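Local coordinates for protein glycoside Hydrolase (Bacteroides plebeius, PDB 5T3B) that probably hydrolyses glycosidic bonds in polysaccharides, as a member of glycoside hydrolase family 50, whose characterised members are largely beta-agarases, at residues 86-91 and 113-118; 98-103 and 325-330; 262-267 and 305-310; 364-369 and 419-424. All blocks are in the same frame, centred on the assembly; numbering follows the deposited sequence. Where two conformers were deposited one is given.

Contact 1: 86-91 and 113-118; sequences YGSYAK and IVDPEG
The D115 carboxylate is shared by two loops: S88 OG reaches across to its OD2 with a short hydrogen bond of 2.6 Å, while OD1 serves its own turn. The hydroxyl comes to OD2 on the anti side, 33° out of the carboxylate plane. From above that plane E117 N binds OD1 at 2.8 Å, which makes an Asx turn inside the type I turn D115-G118. The D115 side chain stands between its own N and carbonyl carbon (chi1 78°), which directs OD2 toward S88 while OD1 stays by the turn's N-H. Beside it, Y86 lays one face of its ring against P116, a CH-pi contact with CD 3.9 Å from the ring centroid. E117 OE2 lies at the ring edge, near its plane, and water 1 joins it to Y86 OH at 2.6 and 2.7 Å respectively. The turn belongs to the connection between antiparallel strands 111-114 and 120-126, so the loop after helix 76-82 is pinned to a hairpin end. N84 ND2 also donates to OD2 and Y119 N to OD1, and this many donors round a buried carboxylate would probably hold D115 ionised and fixed in its rotation.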
loop_
_atom_site.group_PDB
_atom_site.type_symbol
_atom_site.label_atom_id
_atom_site.label_comp_id
_atom_site.label_asym_id
_atom_site.label_seq_id
_atom_site.Cartn_x
_atom_site.Cartn_y
_atom_site.Cartn_z
ATOM N N TYR A 86 16.675 -0.726 10.801
ATOM C CA TYR A 86 15.542 -0.942 9.915
ATOM C C TYR A 86 14.285 -0.167 10.340
ATOM O O TYR A 86 13.307 -0.137 9.609
ATOM C CB TYR A 86 15.193 -2.434 9.813
ATOM C CG TYR A 86 16.324 -3.307 9.268
ATOM C CD1 TYR A 86 16.618 -3.314 7.952
ATOM C CD2 TYR A 86 17.070 -4.114 10.121
ATOM C CE1 TYR A 86 17.619 -4.173 7.467
ATOM C CE2 TYR A 86 18.091 -4.917 9.649
ATOM C CZ TYR A 86 18.358 -4.937 8.361
ATOM O OH TYR A 86 19.387 -5.753 7.834
ATOM N N GLY A 87 14.304 0.434 11.538
ATOM C CA GLY A 87 13.126 0.997 12.110
ATOM C C GLY A 87 12.254 0.043 12.903
ATOM O O GLY A 87 11.114 0.378 13.253
ATOM N N SER A 88 12.818 -1.122 13.214
ATOM C CA SER A 88 12.105 -2.135 13.981
ATOM C C SER A 88 12.265 -1.886 15.458
ATOM O O SER A 88 13.344 -1.412 15.875
ATOM C CB SER A 88 12.705 -3.502 13.680
ATOM O OG SER A 88 12.771 -3.721 12.266
ATOM N N TYR A 89 11.246 -2.183 16.241
ATOM C CA TYR A 89 11.354 -1.989 17.666
ATOM C C TYR A 89 12.433 -2.908 18.233
ATOM O O TYR A 89 12.400 -4.078 17.982
ATOM C CB TYR A 89 10.027 -2.203 18.342
ATOM C CG TYR A 89 9.989 -1.712 19.774
ATOM C CD1 TYR A 89 10.148 -0.379 20.036
ATOM C CD2 TYR A 89 9.889 -2.585 20.855
ATOM C CE1 TYR A 89 10.116 0.128 21.308
ATOM C CE2 TYR A 89 9.889 -2.071 22.149
ATOM C CZ TYR A 89 10.030 -0.724 22.369
ATOM O OH TYR A 89 10.005 -0.192 23.631
ATOM N N ALA A 90 13.353 -2.319 19.017
ATOM C CA ALA A 90 14.526 -3.059 19.424
ATOM C C ALA A 90 14.513 -3.508 20.889
ATOM O O ALA A 90 15.420 -4.219 21.331
ATOM C CB ALA A 90 15.769 -2.160 19.156
ATOM N N LYS A 91 13.484 -3.093 21.629
ATOM C CA LYS A 91 13.508 -3.173 23.085
ATOM C C LYS A 91 12.461 -4.056 23.736
ATOM O O LYS A 91 12.300 -4.061 24.960
ATOM C CB LYS A 91 13.406 -1.742 23.644
ATOM C CG LYS A 91 14.453 -0.740 23.141
ATOM C CD LYS A 91 15.853 -1.111 23.499
ATOM C CE LYS A 91 16.799 0.048 23.218
ATOM N NZ LYS A 91 18.192 -0.427 23.522
ATOM N N ILE A 113 5.506 -7.770 9.969
ATOM C CA ILE A 113 6.742 -7.963 9.213
ATOM C C ILE A 113 7.900 -8.039 10.222
ATOM O O ILE A 113 7.947 -7.255 11.152
ATOM C CB ILE A 113 6.970 -6.811 8.226
ATOM C CG1 ILE A 113 5.864 -6.798 7.207
ATOM C CG2 ILE A 113 8.386 -6.851 7.622
ATOM C CD1 ILE A 113 5.850 -7.918 6.341
ATOM N N VAL A 114 8.810 -8.999 9.974
ATOM C CA VAL A 114 10.003 -9.188 10.824
ATOM C C VAL A 114 11.195 -8.906 9.921
ATOM O O VAL A 114 11.254 -9.359 8.767
ATOM C CB VAL A 114 9.995 -10.644 11.381
ATOM C CG1 VAL A 114 11.311 -11.116 11.928
ATOM C CG2 VAL A 114 8.813 -10.682 12.402
ATOM N N ASP A 115 12.156 -8.156 10.478
ATOM C CA ASP A 115 13.345 -7.780 9.762
ATOM C C ASP A 115 14.379 -8.891 9.698
ATOM O O ASP A 115 14.172 -9.964 10.291
ATOM C CB ASP A 115 13.872 -6.434 10.300
ATOM C CG ASP A 115 14.623 -6.525 11.600
ATOM O OD1 ASP A 115 15.091 -7.583 12.032
ATOM O OD2 ASP A 115 14.766 -5.409 12.214
ATOM N N PRO A 116 15.449 -8.694 8.956
ATOM C CA PRO A 116 16.444 -9.783 8.826
ATOM C C PRO A 116 17.009 -10.340 10.148
ATOM O O PRO A 116 17.466 -11.467 10.145
ATOM C CB PRO A 116 17.537 -9.129 8.026
ATOM C CG PRO A 116 16.775 -8.195 7.067
ATOM C CD PRO A 116 15.724 -7.618 7.988
ATOM N N GLU A 117 16.989 -9.520 11.189
ATOM C CA GLU A 117 17.492 -9.909 12.525
ATOM C C GLU A 117 16.392 -10.401 13.459
ATOM O O GLU A 117 16.664 -10.716 14.589
ATOM C CB GLU A 117 18.233 -8.733 13.130
ATOM C CG GLU A 117 19.457 -8.365 12.348
ATOM C CD GLU A 117 20.192 -7.142 12.891
ATOM O OE1 GLU A 117 20.394 -7.064 14.153
ATOM O OE2 GLU A 117 20.656 -6.316 12.064
ATOM N N GLY A 118 15.164 -10.493 12.957
ATOM C CA GLY A 118 14.088 -10.987 13.747
ATOM C C GLY A 118 13.247 -9.963 14.503
ATOM O O GLY A 118 12.279 -10.321 15.186
HETATM O O HOH W 1 21.322 -6.580 9.544
#

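Contact 2: 98-103 and 325-330; sequences TGRFRV and SKDPEL. With EDO (1,2-ethanediol), chain M.
R100 and D327 come at each other from opposite directions, and the guanidinium takes the carboxylate end-on in a salt bridge. NH1 binds OD1 at 2.9 Å, nearly straight at 163°, and NH2 donates to the syn lone pair of D327 OD2, 2.8 Å away. The two flat groups are twisted by 49°, so the fork is not coplanar. The R100 chain bends at chi2 and chi3 (-66° and -60°), carrying its guanidinium over to D327 with E329 CB above one face, 3.7 Å from NH1. E329 N reaches the opposite face of D327 OD1 from R100 NH1, closing an Asx turn at 3.0 Å. The E329 carboxylate makes no direct bond to R100: water 4 accepts from NH1 and donates to OE2. Two further waters tie E329 OE1 to OG1 and O of T98, and another joins the carbonyls of F101 and E329. N242 N gives D327 OD2 a second donor. The arginine lies just before strand 102-105, which pairs with strand 111-114, and D327 sits in the loop that leaves helix 300-324. The bridge thus joins the loop that follows helix 300-324 to the loop that leads into the hairpin.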
loop_
_atom_site.group_PDB
_atom_site.type_symbol
_atom_site.label_atom_id
_atom_site.label_comp_id
_atom_site.label_asym_id
_atom_site.label_seq_id
_atom_site.Cartn_x
_atom_site.Cartn_y
_atom_site.Cartn_z
ATOM N N THR A 98 16.012 -14.826 10.034
ATOM C CA THR A 98 16.406 -15.607 8.863
ATOM C C THR A 98 17.349 -14.899 7.926
ATOM O O THR A 98 17.810 -15.475 6.907
ATOM C CB THR A 98 15.174 -16.021 8.040
ATOM O OG1 THR A 98 14.598 -14.800 7.538
ATOM C CG2 THR A 98 14.170 -16.818 8.838
ATOM N N GLY A 99 17.672 -13.646 8.261
ATOM C CA GLY A 99 18.502 -12.834 7.402
ATOM C C GLY A 99 17.746 -12.097 6.299
ATOM O O GLY A 99 18.343 -11.426 5.454
ATOM N N ARG A 100 16.406 -12.258 6.295
ATOM C CA ARG A 100 15.567 -11.653 5.281
ATOM C C ARG A 100 14.283 -11.168 5.941
ATOM O O ARG A 100 13.801 -11.761 6.918
ATOM C CB ARG A 100 15.200 -12.707 4.215
ATOM C CG ARG A 100 16.392 -13.228 3.461
ATOM C CD ARG A 100 17.105 -12.233 2.582
ATOM N NE ARG A 100 16.252 -11.682 1.541
ATOM C CZ ARG A 100 15.946 -12.323 0.423
ATOM N NH1 ARG A 100 16.522 -13.475 0.117
ATOM N NH2 ARG A 100 15.066 -11.813 -0.386
ATOM N N PHE A 101 13.697 -10.129 5.363
ATOM C CA PHE A 101 12.341 -9.736 5.739
ATOM C C PHE A 101 11.407 -10.923 5.568
ATOM O O PHE A 101 11.439 -11.599 4.549
ATOM C CB PHE A 101 11.871 -8.510 4.926
ATOM C CG PHE A 101 12.413 -7.208 5.435
ATOM C CD1 PHE A 101 11.885 -6.625 6.571
ATOM C CD2 PHE A 101 13.455 -6.597 4.803
ATOM C CE1 PHE A 101 12.385 -5.414 7.069
ATOM C CE2 PHE A 101 13.957 -5.387 5.289
ATOM C CZ PHE A 101 13.428 -4.805 6.419
ATOM N N ARG A 102 10.513 -11.067 6.511
ATOM C CA ARG A 102 9.530 -12.171 6.454
ATOM C C ARG A 102 8.291 -11.780 7.258
ATOM O O ARG A 102 8.269 -10.709 7.846
ATOM C CB ARG A 102 10.166 -13.467 6.977
ATOM C CG ARG A 102 10.456 -13.439 8.441
ATOM C CD ARG A 102 11.269 -14.658 8.889
ATOM N NE ARG A 102 11.396 -14.765 10.299
ATOM C CZ ARG A 102 10.442 -15.164 11.100
ATOM N NH1 ARG A 102 9.267 -15.609 10.620
ATOM N NH2 ARG A 102 10.623 -15.112 12.395
ATOM N N VAL A 103 7.271 -12.643 7.273
ATOM C CA VAL A 103 6.029 -12.374 7.936
ATOM C C VAL A 103 5.865 -13.309 9.109
ATOM O O VAL A 103 6.014 -14.530 8.945
ATOM C CB VAL A 103 4.843 -12.470 6.973
ATOM C CG1 VAL A 103 3.552 -12.140 7.646
ATOM C CG2 VAL A 103 5.073 -11.602 5.752
ATOM N N SER A 325 12.177 -19.546 -8.181
ATOM C CA SER A 325 13.206 -18.627 -8.639
ATOM C C SER A 325 14.532 -18.827 -7.942
ATOM O O SER A 325 14.625 -19.587 -6.992
ATOM C CB SER A 325 12.753 -17.175 -8.421
ATOM O OG SER A 325 12.826 -16.789 -7.035
ATOM N N LYS A 326 15.490 -17.991 -8.326
ATOM C CA LYS A 326 16.766 -17.868 -7.666
ATOM C C LYS A 326 16.679 -17.237 -6.267
ATOM O O LYS A 326 17.685 -17.215 -5.556
ATOM C CB LYS A 326 17.658 -16.979 -8.551
ATOM C CG LYS A 326 17.970 -17.571 -9.917
ATOM C CD LYS A 326 18.431 -16.468 -10.908
ATOM C CE LYS A 326 18.595 -16.987 -12.319
ATOM N NZ LYS A 326 18.974 -15.820 -13.145
ATOM N N ASP A 327 15.516 -16.759 -5.863
ATOM C CA ASP A 327 15.356 -16.182 -4.496
ATOM C C ASP A 327 13.931 -16.464 -3.946
ATOM O O ASP A 327 13.059 -15.568 -3.964
ATOM C CB ASP A 327 15.670 -14.708 -4.429
ATOM C CG ASP A 327 15.487 -14.160 -3.025
ATOM O OD1 ASP A 327 15.336 -14.985 -2.053
ATOM O OD2 ASP A 327 15.420 -12.927 -2.881
ATOM N N PRO A 328 13.686 -17.662 -3.454
ATOM C CA PRO A 328 12.362 -17.954 -2.931
ATOM C C PRO A 328 11.950 -17.211 -1.668
ATOM O O PRO A 328 10.819 -17.288 -1.252
ATOM C CB PRO A 328 12.396 -19.452 -2.648
ATOM C CG PRO A 328 13.577 -19.948 -3.344
ATOM C CD PRO A 328 14.569 -18.845 -3.516
ATOM N N GLU A 329 12.883 -16.466 -1.037
ATOM C CA GLU A 329 12.603 -15.741 0.164
ATOM C C GLU A 329 12.208 -14.276 -0.083
ATOM O O GLU A 329 11.867 -13.587 0.899
ATOM C CB GLU A 329 13.784 -15.765 1.152
ATOM C CG GLU A 329 14.027 -17.129 1.780
ATOM C CD GLU A 329 15.314 -17.111 2.555
ATOM O OE1 GLU A 329 15.291 -16.800 3.792
ATOM O OE2 GLU A 329 16.397 -17.321 1.893
ATOM N N LEU A 330 12.162 -13.829 -1.356
ATOM C CA LEU A 330 11.693 -12.468 -1.671
ATOM C C LEU A 330 10.208 -12.412 -1.350
ATOM O O LEU A 330 9.458 -13.249 -1.864
ATOM C CB LEU A 330 11.954 -12.203 -3.130
ATOM C CG LEU A 330 11.629 -10.815 -3.635
ATOM C CD1 LEU A 330 12.453 -9.756 -2.908
ATOM C CD2 LEU A 330 11.835 -10.757 -5.140
HETATM C C1 EDO M . 9.126 -15.531 0.016
HETATM O O1 EDO M . 8.001 -15.362 -0.865
HETATM C C2 EDO M . 8.876 -16.666 1.043
HETATM O O2 EDO M . 7.589 -16.258 1.570
HETATM O O HOH W 2 13.184 -15.701 5.281
HETATM O O HOH W 3 17.491 -17.360 5.166
HETATM O O HOH W 4 18.363 -15.342 1.598
HETATM O O HOH W 5 11.523 -14.159 3.575
HETATM O O HOH W 6 12.779 -11.207 2.167
#

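Contact 3: 262-267 and 305-310; sequences NRLLDR and EFAGIC
L265 and L264 pack on F306, A307 and C310 through apolar contacts alone. L265 places CD1 over one face of the F306 ring, a CH-pi contact 4.0 Å from the centroid and 19° off the normal, displaced toward the rim. With CG anti to the backbone N (chi1 178°), L265 also lies obliquely along the phenylalanine, CD2 near its CB. The preceding residue, L264, works through a single methyl, CD2, which meets C310 SG at 3.9 Å and A307 CB at 4.2 Å, and touches the ring more loosely at CE2. No hydrogen bond crosses between the two segments. Polar interactions instead shape the start of helix 264-269. R263, at the N-cap position, grips D266 side-on, with NH2 3.0 Å from OD2 in a salt bridge, while its NH1 pairs with D300. N303, nearly a turn before F306, accepts from L265 N, and F268 and F285 add further rings round F306. The arrangement is helix-to-helix packing in which the first turn of a short helix, entered through its N-cap, rests on the N-terminal half of helix 300-324, with helix 277-288 also lining L265.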
loop_
_atom_site.group_PDB
_atom_site.type_symbol
_atom_site.label_atom_id
_atom_site.label_comp_id
_atom_site.label_asym_id
_atom_site.label_seq_id
_atom_site.Cartn_x
_atom_site.Cartn_y
_atom_site.Cartn_z
ATOM N N ASN A 262 -18.988 -1.204 -14.551
ATOM C CA ASN A 262 -18.647 -2.250 -15.452
ATOM C C ASN A 262 -18.095 -3.493 -14.785
ATOM O O ASN A 262 -16.929 -3.544 -14.345
ATOM C CB ASN A 262 -17.601 -1.746 -16.432
ATOM C CG ASN A 262 -18.180 -1.106 -17.714
ATOM O OD1 ASN A 262 -17.777 -0.028 -18.015
ATOM N ND2 ASN A 262 -19.058 -1.796 -18.482
ATOM N N ARG A 263 -18.933 -4.492 -14.726
ATOM C CA ARG A 263 -18.461 -5.733 -14.181
ATOM C C ARG A 263 -17.497 -6.447 -15.147
ATOM O O ARG A 263 -17.664 -6.450 -16.371
ATOM C CB ARG A 263 -19.610 -6.611 -13.964
ATOM C CG ARG A 263 -20.534 -6.084 -12.916
ATOM C CD ARG A 263 -21.596 -7.089 -12.504
ATOM N NE ARG A 263 -22.443 -7.524 -13.615
ATOM C CZ ARG A 263 -23.670 -8.045 -13.506
ATOM N NH1 ARG A 263 -24.295 -8.238 -12.318
ATOM N NH2 ARG A 263 -24.269 -8.414 -14.617
ATOM N N LEU A 264 -16.548 -7.141 -14.562
ATOM C CA LEU A 264 -15.526 -7.850 -15.304
ATOM C C LEU A 264 -16.106 -8.939 -16.178
ATOM O O LEU A 264 -15.798 -9.042 -17.371
ATOM C CB LEU A 264 -14.451 -8.423 -14.361
ATOM C CG LEU A 264 -13.229 -8.969 -15.060
ATOM C CD1 LEU A 264 -12.358 -7.908 -15.671
ATOM C CD2 LEU A 264 -12.407 -9.774 -14.079
ATOM N N LEU A 265 -16.940 -9.757 -15.577
ATOM C CA LEU A 265 -17.476 -10.937 -16.281
ATOM C C LEU A 265 -18.342 -10.484 -17.464
ATOM O O LEU A 265 -18.179 -10.999 -18.583
ATOM C CB LEU A 265 -18.245 -11.852 -15.331
ATOM C CG LEU A 265 -18.904 -13.096 -15.885
ATOM C CD1 LEU A 265 -17.905 -13.895 -16.691
ATOM C CD2 LEU A 265 -19.497 -13.888 -14.726
ATOM N N ASP A 266 -19.160 -9.452 -17.286
ATOM C CA ASP A 266 -19.949 -8.904 -18.398
ATOM C C ASP A 266 -19.076 -8.451 -19.565
ATOM O O ASP A 266 -19.318 -8.793 -20.739
ATOM C CB ASP A 266 -20.750 -7.686 -17.969
ATOM C CG ASP A 266 -21.880 -8.004 -17.028
ATOM O OD1 ASP A 266 -22.104 -9.156 -16.665
ATOM O OD2 ASP A 266 -22.563 -7.029 -16.648
ATOM N N ARG A 267 -18.006 -7.719 -19.237
ATOM C CA ARG A 267 -17.110 -7.217 -20.277
ATOM C C ARG A 267 -16.378 -8.374 -21.002
ATOM O O ARG A 267 -16.228 -8.313 -22.225
ATOM C CB ARG A 267 -16.094 -6.165 -19.757
ATOM C CG ARG A 267 -16.647 -4.727 -19.652
ATOM C CD ARG A 267 -15.712 -3.750 -18.912
ATOM N NE ARG A 267 -15.405 -4.199 -17.515
ATOM C CZ ARG A 267 -14.324 -3.867 -16.814
ATOM N NH1 ARG A 267 -13.396 -3.112 -17.297
ATOM N NH2 ARG A 267 -14.229 -4.267 -15.586
ATOM N N GLU A 305 -17.216 -14.015 -8.081
ATOM C CA GLU A 305 -16.518 -15.276 -8.124
ATOM C C GLU A 305 -15.565 -15.386 -9.291
ATOM O O GLU A 305 -14.421 -15.829 -9.141
ATOM C CB GLU A 305 -17.515 -16.436 -8.164
ATOM C CG GLU A 305 -16.812 -17.759 -8.022
ATOM C CD GLU A 305 -17.750 -18.951 -7.986
ATOM O OE1 GLU A 305 -18.984 -18.748 -7.983
ATOM O OE2 GLU A 305 -17.224 -20.107 -8.001
ATOM N N PHE A 306 -16.017 -14.955 -10.466
ATOM C CA PHE A 306 -15.157 -15.000 -11.646
ATOM C C PHE A 306 -13.914 -14.120 -11.472
ATOM O O PHE A 306 -12.813 -14.526 -11.824
ATOM C CB PHE A 306 -15.926 -14.621 -12.924
ATOM C CG PHE A 306 -15.086 -14.651 -14.145
ATOM C CD1 PHE A 306 -14.689 -15.842 -14.685
ATOM C CD2 PHE A 306 -14.640 -13.484 -14.698
ATOM C CE1 PHE A 306 -13.842 -15.845 -15.798
ATOM C CE2 PHE A 306 -13.775 -13.468 -15.764
ATOM C CZ PHE A 306 -13.403 -14.649 -16.363
ATOM N N ALA A 307 -14.120 -12.897 -10.945
ATOM C CA ALA A 307 -12.990 -12.048 -10.655
ATOM C C ALA A 307 -11.992 -12.733 -9.706
ATOM O O ALA A 307 -10.786 -12.583 -9.828
ATOM C CB ALA A 307 -13.496 -10.705 -10.108
ATOM N N GLY A 308 -12.513 -13.451 -8.708
ATOM C CA GLY A 308 -11.695 -14.248 -7.819
ATOM C C GLY A 308 -10.870 -15.315 -8.519
ATOM O O GLY A 308 -9.734 -15.574 -8.148
ATOM N N ILE A 309 -11.458 -15.995 -9.513
ATOM C CA ILE A 309 -10.736 -16.982 -10.317
ATOM C C ILE A 309 -9.604 -16.314 -11.076
ATOM O O ILE A 309 -8.466 -16.816 -11.109
ATOM C CB ILE A 309 -11.682 -17.744 -11.300
ATOM C CG1 ILE A 309 -12.598 -18.649 -10.466
ATOM C CG2 ILE A 309 -10.881 -18.473 -12.342
ATOM C CD1 ILE A 309 -13.747 -19.148 -11.244
ATOM N N CYS A 310 -9.879 -15.145 -11.628
ATOM C CA CYS A 310 -8.835 -14.381 -12.287
ATOM C C CYS A 310 -7.689 -14.043 -11.333
ATOM O O CYS A 310 -6.512 -14.195 -11.629
ATOM C CB CYS A 310 -9.424 -13.064 -12.864
ATOM S SG CYS A 310 -10.584 -13.247 -14.180
#

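Contact 4: 364-369 and 419-424; sequences SKWSPE and YQHFTL. With EDO (1,2-ethanediol), chain P; EDO (1,2-ethanediol), chain E.
F422, H421 and P368 bury the most surface here. P368 lies over the centre of one F422 face, CG 3.7 Å from the centroid and 7° off the normal in a CH-pi contact, while W366 O approaches the ring edge 3.5 Å from F422 CD1. The imidazole of H421 is met at its edge and on one face: S367 OG lies in its plane, hydrogen-bonded to NE2 at 2.8 Å, and the five-membered ring of W366 covers the face as an offset stack, centroids 4.5 Å apart and planes at 27°. These residues join the loop between strand 358-361 and helix 370-379, a beta-alpha connection, to helix 412-427, which leads into strand 432-437. The H421 ring reaches the loop with CG anti to its backbone N (chi1 177°), and its ND1 is bonded to R61 N. W366 NE1 is bonded to T60 OG1, and Y47 stacks on the indole as F390 and Y362 ring F422. A 1,2-ethanediol, probably from the crystallisation liquor, is also bonded to S367 OG.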
loop_
_atom_site.group_PDB
_atom_site.type_symbol
_atom_site.label_atom_id
_atom_site.label_comp_id
_atom_site.label_asym_id
_atom_site.label_seq_id
_atom_site.Cartn_x
_atom_site.Cartn_y
_atom_site.Cartn_z
ATOM N N SER A 364 -11.183 7.045 -0.544
ATOM C CA SER A 364 -12.605 7.392 -0.560
ATOM C C SER A 364 -13.318 7.170 0.720
ATOM O O SER A 364 -14.570 7.259 0.760
ATOM C CB SER A 364 -13.336 6.764 -1.739
ATOM O OG SER A 364 -12.676 7.152 -2.972
ATOM N N LYS A 365 -12.560 6.901 1.795
ATOM C CA LYS A 365 -13.105 6.735 3.147
ATOM C C LYS A 365 -12.378 7.625 4.112
ATOM O O LYS A 365 -11.143 7.758 4.079
ATOM C CB LYS A 365 -13.018 5.289 3.625
ATOM C CG LYS A 365 -13.895 4.316 2.857
ATOM C CD LYS A 365 -15.402 4.484 3.013
ATOM C CE LYS A 365 -16.118 3.646 1.957
ATOM N NZ LYS A 365 -15.884 4.155 0.572
ATOM N N TRP A 366 -13.131 8.286 4.970
ATOM C CA TRP A 366 -12.506 9.080 6.001
ATOM C C TRP A 366 -11.842 8.173 7.038
ATOM O O TRP A 366 -10.765 8.488 7.572
ATOM C CB TRP A 366 -13.534 10.057 6.630
ATOM C CG TRP A 366 -12.907 10.983 7.614
ATOM C CD1 TRP A 366 -13.110 11.030 8.970
ATOM C CD2 TRP A 366 -11.964 12.020 7.309
ATOM N NE1 TRP A 366 -12.373 12.040 9.515
ATOM C CE2 TRP A 366 -11.633 12.644 8.516
ATOM C CE3 TRP A 366 -11.392 12.473 6.129
ATOM C CZ2 TRP A 366 -10.754 13.729 8.565
ATOM C CZ3 TRP A 366 -10.500 13.497 6.192
ATOM C CH2 TRP A 366 -10.205 14.127 7.395
ATOM N N SER A 367 -12.548 7.094 7.412
ATOM C CA SER A 367 -12.083 6.186 8.448
ATOM C C SER A 367 -11.860 4.793 7.845
ATOM O O SER A 367 -12.706 4.283 7.095
ATOM C CB SER A 367 -13.118 6.081 9.544
ATOM O OG SER A 367 -13.482 7.330 10.063
ATOM N N PRO A 368 -10.752 4.127 8.209
ATOM C CA PRO A 368 -10.651 2.706 7.892
ATOM C C PRO A 368 -11.857 1.930 8.397
ATOM O O PRO A 368 -12.344 2.238 9.480
ATOM C CB PRO A 368 -9.374 2.314 8.613
ATOM C CG PRO A 368 -8.610 3.544 8.701
ATOM C CD PRO A 368 -9.590 4.596 8.957
ATOM N N GLU A 369 -12.365 0.993 7.598
ATOM C CA GLU A 369 -13.629 0.346 7.932
ATOM C C GLU A 369 -13.328 -0.953 8.674
ATOM O O GLU A 369 -12.943 -1.928 8.060
ATOM C CB GLU A 369 -14.373 0.079 6.635
ATOM C CG GLU A 369 -14.759 1.341 5.884
ATOM C CD GLU A 369 -14.996 1.094 4.428
ATOM O OE1 GLU A 369 -13.999 0.825 3.691
ATOM O OE2 GLU A 369 -16.168 1.127 4.034
ATOM N N TYR A 419 -3.979 12.225 8.920
ATOM C CA TYR A 419 -2.998 11.153 8.986
ATOM C C TYR A 419 -3.157 10.407 10.306
ATOM O O TYR A 419 -3.175 9.164 10.314
ATOM C CB TYR A 419 -1.562 11.713 8.868
ATOM C CG TYR A 419 -0.494 10.679 8.898
ATOM C CD1 TYR A 419 0.086 10.269 10.098
ATOM C CD2 TYR A 419 0.017 10.148 7.748
ATOM C CE1 TYR A 419 1.096 9.348 10.164
ATOM C CE2 TYR A 419 1.038 9.205 7.805
ATOM C CZ TYR A 419 1.600 8.822 9.007
ATOM O OH TYR A 419 2.622 7.897 8.955
ATOM N N GLN A 420 -3.246 11.137 11.420
ATOM C CA GLN A 420 -3.435 10.483 12.718
ATOM C C GLN A 420 -4.702 9.672 12.753
ATOM O O GLN A 420 -4.693 8.532 13.261
ATOM C CB GLN A 420 -3.373 11.463 13.888
ATOM C CG GLN A 420 -2.072 12.204 13.955
ATOM C CD GLN A 420 -1.839 12.831 15.317
ATOM O OE1 GLN A 420 -2.788 13.077 16.053
ATOM N NE2 GLN A 420 -0.585 13.072 15.640
ATOM N N HIS A 421 -5.806 10.237 12.280
ATOM C CA HIS A 421 -7.083 9.527 12.325
ATOM C C HIS A 421 -6.994 8.206 11.530
ATOM O O HIS A 421 -7.417 7.146 11.979
ATOM C CB HIS A 421 -8.156 10.439 11.740
ATOM C CG HIS A 421 -9.502 9.847 11.647
ATOM N ND1 HIS A 421 -10.369 9.839 12.684
ATOM C CD2 HIS A 421 -10.091 9.177 10.654
ATOM C CE1 HIS A 421 -11.462 9.231 12.318
ATOM N NE2 HIS A 421 -11.317 8.790 11.099
ATOM N N PHE A 422 -6.464 8.303 10.314
ATOM C CA PHE A 422 -6.471 7.120 9.447
ATOM C C PHE A 422 -5.518 6.071 10.021
ATOM O O PHE A 422 -5.888 4.865 10.094
ATOM C CB PHE A 422 -6.099 7.506 7.995
ATOM C CG PHE A 422 -6.626 6.558 6.969
ATOM C CD1 PHE A 422 -7.938 6.653 6.565
ATOM C CD2 PHE A 422 -5.852 5.559 6.446
ATOM C CE1 PHE A 422 -8.500 5.762 5.677
ATOM C CE2 PHE A 422 -6.410 4.659 5.536
ATOM C CZ PHE A 422 -7.704 4.769 5.148
ATOM N N THR A 423 -4.327 6.472 10.431
ATOM C CA THR A 423 -3.365 5.527 10.939
ATOM C C THR A 423 -3.808 4.907 12.260
ATOM O O THR A 423 -3.559 3.717 12.467
ATOM C CB THR A 423 -1.981 6.147 11.044
ATOM O OG1 THR A 423 -1.967 7.272 11.929
ATOM C CG2 THR A 423 -1.436 6.487 9.658
ATOM N N LEU A 424 -4.448 5.662 13.146
ATOM C CA LEU A 424 -4.972 5.035 14.367
ATOM C C LEU A 424 -5.965 3.951 14.026
ATOM O O LEU A 424 -5.991 2.902 14.685
ATOM C CB LEU A 424 -5.552 6.072 15.313
ATOM C CG LEU A 424 -4.570 6.981 16.013
ATOM C CD1 LEU A 424 -5.228 8.188 16.623
ATOM C CD2 LEU A 424 -3.775 6.220 17.060
HETATM C C1 EDO P . -15.776 7.585 13.355
HETATM O O1 EDO P . -15.166 6.664 12.425
HETATM C C2 EDO P . -15.136 8.938 13.187
HETATM O O2 EDO P . -14.242 9.434 14.262
HETATM C C1 EDO E . -15.051 2.302 -3.395
HETATM O O1 EDO E . -15.390 3.028 -2.187
HETATM C C2 EDO E . -14.195 3.181 -4.330
HETATM O O2 EDO E . -12.872 3.164 -3.701
#

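How the contacts relate
Contacts 1 and 2 are neighbours: strands 102-105 and 111-114 lie side by side, and V114 N probably bonds to R102 O, so one hairpin carries a segment of each. Both rely on a buried aspartate with several donors, but contact 2 has an exposed glutamate bridged by waters. Contact 3 is fully buried and apolar across its interface. It shares helix 300-324 with contact 2, whose second segment directly follows that helix, yet their centres are about 32 Å apart and it is nested within the chain that contact 2 closes. Contact 4 is partly buried and mixes ring packing with a histidine-serine bond. It touches none of the others; contact 1 comes nearest, at about 12 Å between nearest atoms.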